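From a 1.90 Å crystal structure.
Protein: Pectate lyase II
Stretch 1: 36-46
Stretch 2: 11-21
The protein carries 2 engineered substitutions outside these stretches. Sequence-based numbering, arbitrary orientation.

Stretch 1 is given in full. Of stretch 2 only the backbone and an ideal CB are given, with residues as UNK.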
ATOM      1  N   SER A  36       8.999   7.371 -21.933  1.00 22.55           N
ATOM      2  CA  SER A  36       8.181   8.563 -21.686  1.00 22.37           C
ATOM      3  C   SER A  36       7.196   8.803 -22.831  1.00 22.19           C
ATOM      4  O   SER A  36       7.350   8.247 -23.920  1.00 22.26           O
ATOM      5  CB  SER A  36       9.058   9.803 -21.456  1.00 22.40           C
ATOM      6  OG  SER A  36       9.780  10.156 -22.623  1.00 22.36           O
ATOM      7  N   GLY A  37       6.183   9.625 -22.575  1.00 21.97           N
ATOM      8  CA  GLY A  37       5.183   9.946 -23.589  1.00 21.75           C
ATOM      9  C   GLY A  37       3.845   9.272 -23.350  1.00 21.53           C
ATOM     10  O   GLY A  37       2.804   9.793 -23.761  1.00 21.67           O
ATOM     11  N   GLY A  38       3.870   8.112 -22.696  1.00 21.06           N
ATOM     12  CA  GLY A  38       2.641   7.407 -22.345  1.00 20.67           C
ATOM     13  C   GLY A  38       2.572   5.974 -22.833  1.00 20.57           C
ATOM     14  O   GLY A  38       2.786   5.695 -24.016  1.00 20.35           O
ATOM     15  N   LEU A  39       2.274   5.068 -21.902  1.00 20.17           N
ATOM     16  CA  LEU A  39       2.014   3.663 -22.199  1.00 20.00           C
ATOM     17  C   LEU A  39       0.860   3.172 -21.325  1.00 19.94           C
ATOM     18  O   LEU A  39       0.901   3.313 -20.102  1.00 20.01           O
ATOM     19  CB  LEU A  39       3.267   2.811 -21.947  1.00 20.15           C
ATOM     20  CG  LEU A  39       3.147   1.282 -22.040  1.00 19.92           C
ATOM     21  CD1 LEU A  39       2.969   0.813 -23.488  1.00 20.48           C
ATOM     22  CD2 LEU A  39       4.346   0.596 -21.391  1.00 19.99           C
ATOM     23  N   VAL A  40      -0.166   2.604 -21.951  1.00 19.67           N
ATOM     24  CA  VAL A  40      -1.293   2.045 -21.203  1.00 19.49           C
ATOM     25  C   VAL A  40      -1.374   0.547 -21.444  1.00 19.56           C
ATOM     26  O   VAL A  40      -1.482   0.098 -22.586  1.00 19.36           O
ATOM     27  CB  VAL A  40      -2.641   2.727 -21.554  1.00 19.47           C
ATOM     28  CG1 VAL A  40      -3.794   2.088 -20.777  1.00 19.24           C
ATOM     29  CG2 VAL A  40      -2.576   4.214 -21.261  1.00 19.06           C
ATOM     30  N   LEU A  41      -1.313  -0.216 -20.358  1.00 19.50           N
ATOM     31  CA  LEU A  41      -1.364  -1.667 -20.435  1.00 20.00           C
ATOM     32  C   LEU A  41      -2.667  -2.209 -19.863  1.00 19.97           C
ATOM     33  O   LEU A  41      -2.989  -1.984 -18.694  1.00 20.02           O
ATOM     34  CB  LEU A  41      -0.157  -2.289 -19.720  1.00 19.98           C
ATOM     35  CG  LEU A  41       1.230  -1.833 -20.185  1.00 20.75           C
ATOM     36  CD1 LEU A  41       2.311  -2.312 -19.229  1.00 21.39           C
ATOM     37  CD2 LEU A  41       1.530  -2.299 -21.602  1.00 21.29           C
ATOM     38  N   ASN A  42      -3.415  -2.910 -20.710  1.00 19.67           N
ATOM     39  CA  ASN A  42      -4.648  -3.565 -20.309  1.00 19.72           C
ATOM     40  C   ASN A  42      -4.369  -5.034 -20.014  1.00 19.56           C
ATOM     41  O   ASN A  42      -4.223  -5.845 -20.934  1.00 19.33           O
ATOM     42  CB  ASN A  42      -5.711  -3.402 -21.411  1.00 19.92           C
ATOM     43  CG  ASN A  42      -6.987  -4.187 -21.133  1.00 20.50           C
ATOM     44  OD1 ASN A  42      -7.489  -4.898 -22.006  1.00 22.01           O
ATOM     45  ND2 ASN A  42      -7.523  -4.051 -19.931  1.00 20.80           N
ATOM     46  N   TYR A  43      -4.277  -5.366 -18.728  1.00 19.38           N
ATOM     47  CA  TYR A  43      -4.015  -6.744 -18.310  1.00 19.45           C
ATOM     48  C   TYR A  43      -5.287  -7.591 -18.304  1.00 19.68           C
ATOM     49  O   TYR A  43      -6.228  -7.306 -17.564  1.00 19.76           O
ATOM     50  CB  TYR A  43      -3.333  -6.801 -16.939  1.00 19.01           C
ATOM     51  CG  TYR A  43      -3.184  -8.217 -16.430  1.00 18.66           C
ATOM     52  CD1 TYR A  43      -2.331  -9.122 -17.068  1.00 17.92           C
ATOM     53  CD2 TYR A  43      -3.919  -8.664 -15.329  1.00 18.71           C
ATOM     54  CE1 TYR A  43      -2.201 -10.439 -16.614  1.00 17.83           C
ATOM     55  CE2 TYR A  43      -3.796  -9.977 -14.865  1.00 18.23           C
ATOM     56  CZ  TYR A  43      -2.934 -10.856 -15.513  1.00 17.97           C
ATOM     57  OH  TYR A  43      -2.816 -12.154 -15.065  1.00 17.64           O
ATOM     58  N   THR A  44      -5.283  -8.647 -19.114  1.00 20.05           N
ATOM     59  CA  THR A  44      -6.475  -9.467 -19.356  1.00 20.42           C
ATOM     60  C   THR A  44      -6.374 -10.882 -18.782  1.00 20.60           C
ATOM     61  O   THR A  44      -7.343 -11.642 -18.826  1.00 20.59           O
ATOM     62  CB  THR A  44      -6.770  -9.588 -20.869  1.00 20.49           C
ATOM     63  OG1 THR A  44      -5.680 -10.259 -21.510  1.00 20.75           O
ATOM     64  CG2 THR A  44      -6.962  -8.215 -21.497  1.00 20.53           C
ATOM     65  N   GLY A  45      -5.203 -11.236 -18.259  1.00 21.06           N
ATOM     66  CA  GLY A  45      -4.973 -12.571 -17.704  1.00 21.51           C
ATOM     67  C   GLY A  45      -5.889 -12.866 -16.535  1.00 21.81           C
ATOM     68  O   GLY A  45      -6.223 -11.968 -15.764  1.00 21.67           O
ATOM     69  N   LYS A  46      -6.314 -14.121 -16.423  1.00 22.18           N
ATOM     70  CA  LYS A  46      -7.228 -14.544 -15.367  1.00 22.83           C
ATOM     71  C   LYS A  46      -6.649 -15.738 -14.620  1.00 22.68           C
ATOM     72  O   LYS A  46      -7.036 -16.881 -14.865  1.00 22.71           O
ATOM     73  CB  LYS A  46      -8.599 -14.915 -15.947  1.00 22.80           C
ATOM     74  CG  LYS A  46      -9.286 -13.810 -16.734  1.00 23.67           C
ATOM     75  CD  LYS A  46     -10.499 -14.338 -17.492  1.00 24.13           C
ATOM     76  CE  LYS A  46     -11.671 -14.648 -16.562  1.00 26.46           C
ATOM     77  NZ  LYS A  46     -12.283 -13.410 -15.998  1.00 27.68           N
ATOM     78  N   UNK A  11      -0.585   8.726 -15.504  1.00 21.13           N
ATOM     79  CA  UNK A  11      -0.011   7.506 -16.068  1.00 20.87           C
ATOM     80  C   UNK A  11       0.161   7.619 -17.570  1.00 20.88           C
ATOM     81  O   UNK A  11       0.744   8.588 -18.062  1.00 20.70           O
ATOM     82  CB  UNK A  11      -0.889   6.298 -15.734  1.00 20.87           C
ATOM     83  N   UNK A  12      -0.369   6.641 -18.297  1.00 20.81           N
ATOM     84  CA  UNK A  12      -0.307   6.636 -19.756  1.00 21.07           C
ATOM     85  C   UNK A  12      -1.398   7.456 -20.425  1.00 21.24           C
ATOM     86  O   UNK A  12      -1.466   7.511 -21.653  1.00 21.21           O
ATOM     87  CB  UNK A  12      -0.383   5.195 -20.265  1.00 21.07           C
ATOM     88  N   UNK A  13      -2.251   8.086 -19.618  1.00 21.31           N
ATOM     89  CA  UNK A  13      -3.312   8.959 -20.121  1.00 21.53           C
ATOM     90  C   UNK A  13      -4.259   8.289 -21.098  1.00 21.58           C
ATOM     91  O   UNK A  13      -4.679   7.150 -20.888  1.00 21.63           O
ATOM     92  CB  UNK A  13      -2.689  10.183 -20.796  1.00 21.53           C
ATOM     93  N   UNK A  14      -4.574   9.000 -22.178  1.00 21.79           N
ATOM     94  CA  UNK A  14      -5.529   8.540 -23.189  1.00 22.06           C
ATOM     95  C   UNK A  14      -4.953   7.676 -24.308  1.00 21.89           C
ATOM     96  O   UNK A  14      -5.632   7.436 -25.314  1.00 21.86           O
ATOM     97  CB  UNK A  14      -6.203   9.760 -23.820  1.00 22.06           C
ATOM     98  N   UNK A  15      -3.717   7.207 -24.145  1.00 21.60           N
ATOM     99  CA  UNK A  15      -3.095   6.349 -25.155  1.00 21.36           C
ATOM    100  C   UNK A  15      -3.900   5.064 -25.325  1.00 21.03           C
ATOM    101  O   UNK A  15      -4.473   4.549 -24.361  1.00 20.79           O
ATOM    102  CB  UNK A  15      -1.650   6.024 -24.772  1.00 21.36           C
ATOM    103  N   UNK A  16      -3.959   4.572 -26.560  1.00 20.74           N
ATOM    104  CA  UNK A  16      -4.642   3.316 -26.866  1.00 20.47           C
ATOM    105  C   UNK A  16      -3.980   2.171 -26.088  1.00 20.36           C
ATOM    106  O   UNK A  16      -2.779   1.937 -26.240  1.00 20.37           O
ATOM    107  CB  UNK A  16      -4.615   3.036 -28.370  1.00 20.47           C
ATOM    108  N   UNK A  17      -4.758   1.484 -25.225  1.00 20.13           N
ATOM    109  CA  UNK A  17      -4.248   0.387 -24.402  1.00 20.04           C
ATOM    110  C   UNK A  17      -3.625  -0.754 -25.204  1.00 20.00           C
ATOM    111  O   UNK A  17      -4.132  -1.129 -26.261  1.00 19.77           O
ATOM    112  CB  UNK A  17      -5.382  -0.170 -23.539  1.00 20.04           C
ATOM    113  N   UNK A  18      -2.516  -1.275 -24.689  1.00 19.89           N
ATOM    114  CA  UNK A  18      -1.873  -2.465 -25.223  1.00 19.73           C
ATOM    115  C   UNK A  18      -2.379  -3.639 -24.392  1.00 19.86           C
ATOM    116  O   UNK A  18      -2.151  -3.690 -23.178  1.00 19.77           O
ATOM    117  CB  UNK A  18      -0.347  -2.356 -25.186  1.00 19.73           C
ATOM    118  N   UNK A  19      -3.095  -4.559 -25.033  1.00 19.77           N
ATOM    119  CA  UNK A  19      -3.591  -5.748 -24.344  1.00 19.94           C
ATOM    120  C   UNK A  19      -2.449  -6.705 -24.024  1.00 20.06           C
ATOM    121  O   UNK A  19      -1.693  -7.103 -24.915  1.00 20.08           O
ATOM    122  CB  UNK A  19      -4.650  -6.455 -25.192  1.00 19.94           C
ATOM    123  N   UNK A  20      -2.317  -7.047 -22.749  1.00 20.14           N
ATOM    124  CA  UNK A  20      -1.307  -8.006 -22.301  1.00 20.45           C
ATOM    125  C   UNK A  20      -1.973  -9.106 -21.475  1.00 20.75           C
ATOM    126  O   UNK A  20      -2.579  -8.836 -20.441  1.00 20.59           O
ATOM    127  CB  UNK A  20      -0.216  -7.307 -21.487  1.00 20.45           C
ATOM    128  N   UNK A  21      -1.876 -10.344 -21.953  1.00 21.21           N
ATOM    129  CA  UNK A  21      -2.568 -11.468 -21.321  1.00 21.67           C
ATOM    130  C   UNK A  21      -1.744 -12.145 -20.236  1.00 22.06           C
ATOM    131  O   UNK A  21      -2.276 -12.925 -19.440  1.00 22.10           O
ATOM    132  CB  UNK A  21      -2.953 -12.501 -22.382  1.00 21.67           C
TER

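Position 11 has a phi of 57°, which favours glycine, and its ideal CB meets nothing of stretch 1; the residue is G11. At position 12 a CB would point toward stretch 1 and lie 2.3 Å from L39 O, a clash, so only a residue without a side chain fits. G12 lets the chains close in, its CA 4.0 Å from the CA of G38 and 3.6 Å from L39 O in a CA-H...O contact. Position 13 again has positive phi, 57°, within the type II' turn from 12 to 15, and is G13. Position 14, pointing away into open space, would take most polar residues; it is N14.

At position 15 the CB points toward stretch 1, 4.1 Å from V40 CG2, with the bare backbone of G37 and G38 alongside. A long, flexible chain with an aliphatic stem would suit. K15 runs along this glycine strip, its CG 3.9 Å from G38 O and its CE 3.4 Å from G37 O; a CB on G38 would lie 3.0 Å from K15 CG, so the bareness of one side makes room for the other.

Position 16 points away and is permissive; it is V16, and a water bridges V16 O to V40 N. Position 17 points sideways, its CB 3.9 Å from both V40 CG1 and N42 CB. With phi at -58°, a compact apolar residue or proline would do. P17 sets its CG 4.0 Å from V40 CG1.

From 18 to 20 the strands pair in parallel; the N of 18 donates to V40 O at 2.7 Å. Position 18 lies on the face of L41, with its CB 4.0 Å from L41 CD2, and calls for an apolar, preferably branched residue. V18 also reaches L39, CG2 to CD1 at 4.2 Å, while V18 O accepts N42 N at 2.9 Å.

Position 19 turns to the other face, beside N42, where a polar residue could meet the amide. It is N19; the two OD1 atoms of N19 and N42 are modelled 3.0 Å apart.

Position 20 returns to the face of L41 and Y43, which suits a medium aliphatic. V20 places CG1 4.3 Å from L41 CD2 and CG2 4.3 Å from Y43 CB, while V20 N donates to N42 O (2.9 Å) and V20 O accepts T44 N (3.0 Å).

At position 21 the CB points away overall yet sits 3.6 Å from T44 OG1, so small residues fit comfortably and larger ones could extend outward. A21 brings its O within 3.2 Å of G45 CA.

Stretch 2 11-21: GGGNKVPVNVA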
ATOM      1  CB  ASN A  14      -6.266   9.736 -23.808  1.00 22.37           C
ATOM      2  CG  ASN A  14      -7.690   9.882 -23.300  1.00 23.39           C
ATOM      3  OD1 ASN A  14      -8.199   9.026 -22.575  1.00 25.29           O
ATOM      4  ND2 ASN A  14      -8.343  10.973 -23.689  1.00 24.71           N
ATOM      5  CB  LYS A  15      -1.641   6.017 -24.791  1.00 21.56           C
ATOM      6  CG  LYS A  15      -0.685   7.220 -24.757  1.00 22.26           C
ATOM      7  CD  LYS A  15      -0.435   7.829 -26.133  1.00 23.60           C
ATOM      8  CE  LYS A  15       0.384   9.108 -26.017  1.00 24.34           C
ATOM      9  NZ  LYS A  15       0.365   9.908 -27.279  1.00 26.17           N
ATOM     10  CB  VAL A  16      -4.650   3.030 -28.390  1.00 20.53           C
ATOM     11  CG1 VAL A  16      -5.202   1.636 -28.685  1.00 20.40           C
ATOM     12  CG2 VAL A  16      -5.456   4.102 -29.130  1.00 20.16           C
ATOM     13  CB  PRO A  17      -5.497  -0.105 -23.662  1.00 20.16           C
ATOM     14  CG  PRO A  17      -6.387   1.085 -23.617  1.00 20.01           C
ATOM     15  CD  PRO A  17      -6.183   1.745 -24.947  1.00 20.14           C
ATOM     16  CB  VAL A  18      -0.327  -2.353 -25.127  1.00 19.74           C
ATOM     17  CG1 VAL A  18       0.359  -3.615 -25.655  1.00 19.77           C
ATOM     18  CG2 VAL A  18       0.170  -1.114 -25.871  1.00 19.49           C
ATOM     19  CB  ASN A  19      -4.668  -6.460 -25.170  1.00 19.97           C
ATOM     20  CG  ASN A  19      -5.882  -5.587 -25.429  1.00 19.93           C
ATOM     21  OD1 ASN A  19      -6.175  -4.664 -24.666  1.00 19.83           O
ATOM     22  ND2 ASN A  19      -6.595  -5.877 -26.510  1.00 20.07           N
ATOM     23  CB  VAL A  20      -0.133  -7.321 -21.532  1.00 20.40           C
ATOM     24  CG1 VAL A  20       0.644  -6.390 -22.461  1.00 20.41           C
ATOM     25  CG2 VAL A  20      -0.624  -6.556 -20.302  1.00 20.02           C
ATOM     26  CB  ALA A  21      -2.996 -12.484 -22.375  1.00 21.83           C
TER
HETATM   27  O   HOH W   1      -0.309  10.250 -22.708  1.00 33.72           O
HETATM   28  O   HOH W   2      -0.409   2.583 -24.717  1.00 16.80           O
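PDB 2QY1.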